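Side-chain contacts in endo-b-1,4-glucanase (Nasutitermes takasagoensis, PDB 1KS8), which probably hydrolyses internal beta-1,4-glucosidic linkages in cellulose and related beta-glucans, as a family 9 glycosyl hydrolase: residues G22-P25 with A26-V30; G87-D90 with D91-A95; A370-D373 with W374-N378. All blocks are in the same frame, centred on the assembly; numbering follows the deposited sequence.

Interaction 1 of 3, residues G22-P25 with A26-V30; sequences GRLP and ADQKV
Pro25 and Gln28 meet across a tight bend of the chain. The backbone N of Gln28 gives its hydrogen to Pro25 O at 3.1 Å, with an N-H...O angle of 153° but from above the carbonyl plane. The same oxygen lies 3.3 Å from Gln28 CB. With CG opposite its own backbone N (chi1 170°) and the chain then bent at chi2, Gln28 brings its amide back beside the earlier residues: its CD is 4.1 Å from Leu24 CD1, and the amide end comes up to the CD corner of the Pro25 ring. Pro25 to Gln28 is a type I beta turn, set in the long loop that leads from helix 5-18 to the short strand 60-61 of this (alpha/alpha)6 enzyme. At the corner, Asp27 bends its carboxylate back to the CB-CG edge of the proline ring, OD1 3.4 Å from Pro25 CB. Further out, the loop is tied at both sides of the turn: Leu24 N bonds to Asp35 OD1, while the backbone N atoms of Lys29 and Val30 share Glu17 OE2 on helix 5-18. The ring of Pro25 also touches Trp98, and Asp27 touches Lys94, both on helix 89-106.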
# COMPACT_ATOMS: atom_id res chain seq x y z
N GLY A 22 16.95 5.04 -0.68
CA GLY A 22 17.94 5.34 0.35
C GLY A 22 19.08 4.35 0.46
O GLY A 22 19.40 3.64 -0.49
N ARG A 23 19.70 4.30 1.63
CA ARG A 23 20.81 3.39 1.88
C ARG A 23 20.26 2.02 2.24
O ARG A 23 19.53 1.87 3.23
CB ARG A 23 21.68 3.93 3.03
CG ARG A 23 22.97 3.15 3.23
CD ARG A 23 23.87 3.78 4.29
NE ARG A 23 24.34 5.11 3.90
CZ ARG A 23 23.67 6.24 4.09
NH1 ARG A 23 22.48 6.21 4.68
NH2 ARG A 23 24.18 7.40 3.69
N LEU A 24 20.60 1.02 1.44
CA LEU A 24 20.11 -0.34 1.67
C LEU A 24 20.94 -1.07 2.72
O LEU A 24 22.16 -0.89 2.81
CB LEU A 24 20.11 -1.11 0.35
CG LEU A 24 19.35 -0.39 -0.77
CD1 LEU A 24 19.43 -1.20 -2.05
CD2 LEU A 24 17.90 -0.16 -0.36
N PRO A 25 20.28 -1.91 3.53
CA PRO A 25 20.96 -2.67 4.58
C PRO A 25 21.87 -3.77 4.07
O PRO A 25 21.72 -4.25 2.94
CB PRO A 25 19.79 -3.22 5.40
CG PRO A 25 18.77 -3.48 4.35
CD PRO A 25 18.84 -2.23 3.51
N ALA A 26 22.82 -4.17 4.91
CA ALA A 26 23.77 -5.21 4.55
C ALA A 26 23.07 -6.53 4.24
O ALA A 26 23.55 -7.32 3.44
CB ALA A 26 24.78 -5.41 5.67
N ASP A 27 21.93 -6.77 4.88
CA ASP A 27 21.20 -8.02 4.66
C ASP A 27 20.14 -7.94 3.57
O ASP A 27 19.24 -8.79 3.52
CB ASP A 27 20.58 -8.51 5.97
CG ASP A 27 19.50 -7.59 6.51
OD1 ASP A 27 19.19 -6.57 5.85
OD2 ASP A 27 18.95 -7.89 7.59
N GLN A 28 20.23 -6.93 2.71
CA GLN A 28 19.29 -6.78 1.61
C GLN A 28 19.29 -8.07 0.80
O GLN A 28 20.35 -8.63 0.52
CB GLN A 28 19.73 -5.60 0.72
CG GLN A 28 18.97 -5.46 -0.60
CD GLN A 28 17.72 -4.59 -0.51
OE1 GLN A 28 17.02 -4.40 -1.50
NE2 GLN A 28 17.45 -4.05 0.68
N LYS A 29 18.11 -8.56 0.42
CA LYS A 29 18.00 -9.79 -0.35
C LYS A 29 17.93 -9.52 -1.85
O LYS A 29 18.44 -10.30 -2.66
CB LYS A 29 16.78 -10.59 0.11
CG LYS A 29 16.97 -11.16 1.52
CD LYS A 29 15.73 -11.85 2.06
CE LYS A 29 15.97 -12.31 3.49
NZ LYS A 29 14.79 -12.98 4.09
N VAL A 30 17.30 -8.41 -2.23
CA VAL A 30 17.22 -8.03 -3.64
C VAL A 30 18.48 -7.19 -3.85
O VAL A 30 18.46 -5.95 -3.78
CB VAL A 30 15.95 -7.21 -3.92
CG1 VAL A 30 15.93 -6.76 -5.38
CG2 VAL A 30 14.72 -8.05 -3.61

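Interaction 2 of 3, residues G87-D90 with D91-A95; sequences GALD and DGRKA
Leu89 lies against one face of the Arg93 guanidinium, one helical turn apart. Its CG sits 3.7 Å above the plane and over the centre of the group, and the two methyls spread over it, CD1 nearest NE and CD2 nearest NH2. Leu89 gets there with CG opposite the backbone N (chi1 -180°), while Arg93 runs extended from CG to NE and so lays its flat end across the leucine.

The charged contact is looser. Asp90 OD2 and Arg93 NH1 are 4.2 Å apart, too far for a salt bridge, and a water joins them instead: it donates to Asp90 OD2 at 2.8 Å and accepts from Arg93 NH1 at 2.9 Å, lying in the guanidinium plane at its edge. An alanine in place of Arg93 would probably leave the Leu89 methyls without their flat cover and this water without its donor.

Backbone bonds form the first turn of the helix: Gly92 N to Ala88 O (2.8 Å), Arg93 N to Leu89 O (3.0 Å) and Lys94 N to Asp90 O (2.9 Å). Ala88, the N-cap residue, has no polar side chain to offer; a second water accepts from Asp91 N and donates to Gly87 O.

Gly87, with positive phi, ends helix 80-85 in a Schellman motif, and only three residues separate the end of helix 80-85 from the start of helix 89-106. Leu89 packs back on Glu80 and Ser84 of the former; Ala88, Asp91 and Ala95 face Leu13 of helix 5-18, Asp91 OD1 bridges to Lys29 in the loop beyond it, and Arg93 reaches Phe166 and Val169, in the loop after helix 149-165.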
# COMPACT_ATOMS: atom_id res chain seq x y z
N GLY A 87 7.82 -18.04 7.91
CA GLY A 87 9.16 -17.67 8.34
C GLY A 87 9.50 -16.28 7.84
O GLY A 87 10.65 -15.98 7.54
N ALA A 88 8.48 -15.42 7.79
CA ALA A 88 8.65 -14.06 7.30
C ALA A 88 8.22 -12.98 8.28
O ALA A 88 7.96 -11.84 7.87
CB ALA A 88 7.90 -13.91 5.98
N LEU A 89 8.13 -13.31 9.56
CA LEU A 89 7.72 -12.32 10.55
C LEU A 89 8.71 -11.16 10.64
O LEU A 89 8.31 -9.99 10.62
CB LEU A 89 7.57 -12.97 11.93
CG LEU A 89 7.13 -12.05 13.07
CD1 LEU A 89 5.80 -11.39 12.73
CD2 LEU A 89 7.00 -12.85 14.35
N ASP A 90 10.00 -11.47 10.74
CA ASP A 90 11.01 -10.41 10.82
C ASP A 90 10.97 -9.52 9.58
O ASP A 90 10.97 -8.29 9.69
CB ASP A 90 12.40 -11.02 10.99
CG ASP A 90 12.61 -11.64 12.35
OD1 ASP A 90 13.68 -12.26 12.57
OD2 ASP A 90 11.71 -11.51 13.21
N ASP A 91 10.94 -10.14 8.41
CA ASP A 91 10.90 -9.36 7.17
C ASP A 91 9.61 -8.55 7.07
O ASP A 91 9.61 -7.43 6.57
CB ASP A 91 11.05 -10.27 5.95
CG ASP A 91 12.49 -10.69 5.71
OD1 ASP A 91 12.75 -11.37 4.70
OD2 ASP A 91 13.37 -10.33 6.53
N GLY A 92 8.51 -9.12 7.55
CA GLY A 92 7.25 -8.40 7.52
C GLY A 92 7.35 -7.13 8.33
O GLY A 92 6.90 -6.06 7.92
N ARG A 93 7.94 -7.24 9.52
CA ARG A 93 8.12 -6.08 10.38
C ARG A 93 9.05 -5.07 9.71
O ARG A 93 8.81 -3.87 9.76
CB ARG A 93 8.69 -6.51 11.73
CG ARG A 93 7.69 -7.28 12.58
CD ARG A 93 8.35 -7.94 13.77
NE ARG A 93 7.35 -8.49 14.69
CZ ARG A 93 7.63 -9.36 15.65
NH1 ARG A 93 8.87 -9.80 15.83
NH2 ARG A 93 6.65 -9.79 16.45
N LYS A 94 10.10 -5.57 9.07
CA LYS A 94 11.05 -4.69 8.39
C LYS A 94 10.39 -3.89 7.27
O LYS A 94 10.73 -2.73 7.04
CB LYS A 94 12.21 -5.49 7.80
CG LYS A 94 13.17 -6.05 8.84
CD LYS A 94 14.30 -6.81 8.17
CE LYS A 94 15.28 -7.37 9.19
NZ LYS A 94 15.87 -6.28 10.02
N ALA A 95 9.44 -4.51 6.57
CA ALA A 95 8.75 -3.85 5.48
C ALA A 95 7.94 -2.67 6.00
O ALA A 95 7.85 -1.62 5.36
CB ALA A 95 7.84 -4.84 4.75
O HOH W 1 11.70 -12.99 8.18
O HOH W 2 11.36 -9.03 14.55

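Interaction 3 of 3, residues A370-D373 with W374-N378; sequences ATCD and WNTFN
Thr376 turns back over Asp373 and Cys372, the residues just before its short helix. Its CB lies 3.1 Å from Asp373 O. From there the two branches part. OG1, opposite the carbonyl carbon at chi1 -53°, accepts a hydrogen bond from Asp373 N (3.1 Å, N-H...O 156°). CG2 rests 3.7 Å from Cys372 SG, which OG1 also approaches (3.6 Å); this sulfur is joined to Cys365 in a disulfide. The other side-chain bond of the capping box is made by Asp373, whose CG stands between its own N and carbonyl carbon, so that OD2 accepts from Asn375 N at 2.9 Å, met from above the carboxylate plane. Asp373, the N-cap, and Thr376 thus make a capping box. Asp373 O takes Thr376 N at 2.9 Å and, weakly, Phe377 N at 3.4 Å. Within the helix, Trp374 CZ3 lies 3.7 Å above the Phe377 ring, near its rim; the indole NE1 bonds to Ala125 O, and both rings meet Trp127. Because the carboxylate holds a backbone N-H at the positive end of a helix, its charged form is likely to be favoured, which may matter in a crystal kept at pH 2.5; the threonine hydroxyl, by contrast, accepts its bond without needing any charge.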
# COMPACT_ATOMS: atom_id res chain seq x y z
N ALA A 370 27.10 -0.73 -17.59
CA ALA A 370 26.34 -0.64 -18.83
C ALA A 370 25.31 0.47 -18.67
O ALA A 370 24.73 0.65 -17.60
CB ALA A 370 25.64 -1.96 -19.13
N THR A 371 25.08 1.23 -19.74
CA THR A 371 24.12 2.31 -19.67
C THR A 371 22.68 1.82 -19.56
O THR A 371 22.32 0.80 -20.15
CB THR A 371 24.19 3.21 -20.92
OG1 THR A 371 23.86 2.44 -22.08
CG2 THR A 371 25.56 3.79 -21.09
N CYS A 372 21.88 2.54 -18.78
CA CYS A 372 20.46 2.25 -18.68
C CYS A 372 19.81 3.59 -18.99
O CYS A 372 20.03 4.57 -18.28
CB CYS A 372 20.03 1.80 -17.29
SG CYS A 372 18.34 1.12 -17.40
N ASP A 373 19.03 3.63 -20.06
CA ASP A 373 18.37 4.86 -20.46
C ASP A 373 17.07 4.52 -21.16
O ASP A 373 16.56 3.41 -21.02
CB ASP A 373 19.29 5.70 -21.36
CG ASP A 373 19.72 4.97 -22.62
OD1 ASP A 373 20.59 5.51 -23.33
OD2 ASP A 373 19.20 3.88 -22.92
N TRP A 374 16.51 5.47 -21.92
CA TRP A 374 15.26 5.19 -22.60
C TRP A 374 15.37 4.10 -23.66
O TRP A 374 14.36 3.54 -24.08
CB TRP A 374 14.67 6.47 -23.19
CG TRP A 374 14.04 7.33 -22.13
CD1 TRP A 374 14.60 8.40 -21.50
CD2 TRP A 374 12.76 7.13 -21.53
NE1 TRP A 374 13.75 8.89 -20.54
CE2 TRP A 374 12.61 8.13 -20.53
CE3 TRP A 374 11.72 6.21 -21.72
CZ2 TRP A 374 11.46 8.22 -19.74
CZ3 TRP A 374 10.58 6.31 -20.93
CH2 TRP A 374 10.46 7.31 -19.95
N ASN A 375 16.58 3.80 -24.11
CA ASN A 375 16.75 2.73 -25.09
C ASN A 375 16.46 1.41 -24.37
O ASN A 375 16.01 0.45 -24.98
CB ASN A 375 18.16 2.74 -25.67
CG ASN A 375 18.41 3.94 -26.57
OD1 ASN A 375 19.17 4.84 -26.22
ND2 ASN A 375 17.76 3.96 -27.72
N THR A 376 16.73 1.38 -23.07
CA THR A 376 16.47 0.19 -22.26
C THR A 376 14.96 0.00 -22.16
O THR A 376 14.44 -1.10 -22.30
CB THR A 376 17.07 0.33 -20.84
OG1 THR A 376 18.45 0.69 -20.95
CG2 THR A 376 16.96 -0.98 -20.07
N PHE A 377 14.25 1.10 -21.93
CA PHE A 377 12.79 1.08 -21.85
C PHE A 377 12.24 0.55 -23.18
O PHE A 377 11.28 -0.22 -23.21
CB PHE A 377 12.26 2.50 -21.63
CG PHE A 377 10.78 2.64 -21.86
CD1 PHE A 377 9.86 2.21 -20.91
CD2 PHE A 377 10.31 3.21 -23.04
CE1 PHE A 377 8.49 2.34 -21.12
CE2 PHE A 377 8.94 3.34 -23.27
CZ PHE A 377 8.03 2.91 -22.31
N ASN A 378 12.87 0.98 -24.27
CA ASN A 378 12.46 0.63 -25.62
C ASN A 378 12.87 -0.78 -26.07
O ASN A 378 12.51 -1.21 -27.16
CB ASN A 378 13.04 1.69 -26.58
CG ASN A 378 12.33 1.74 -27.92
OD1 ASN A 378 11.10 1.69 -27.98
ND2 ASN A 378 13.10 1.86 -28.99

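Overall arrangement
Interactions 1 and 2 are direct neighbours, their centres 14 Å apart: Lys29 NZ of the loop 26-30 makes a salt bridge of 2.7 Å with Asp91 OD1 at the start of helix 89-106, and Asp27 OD2 packs against Lys94 CE at 4.0 Å. Interaction 3 stands alone on another part of the surface, about 15 Å from interaction 1 and about 25 Å from interaction 2 between nearest atoms. It is also the one near the predicted active site: the side chain of Phe377 is about 9 Å from that of Glu412 and about 11 Å from that of Asp403. A sulfate ion, probably from the crystallisation liquor, lies about 6 Å from the Trp374 side chain.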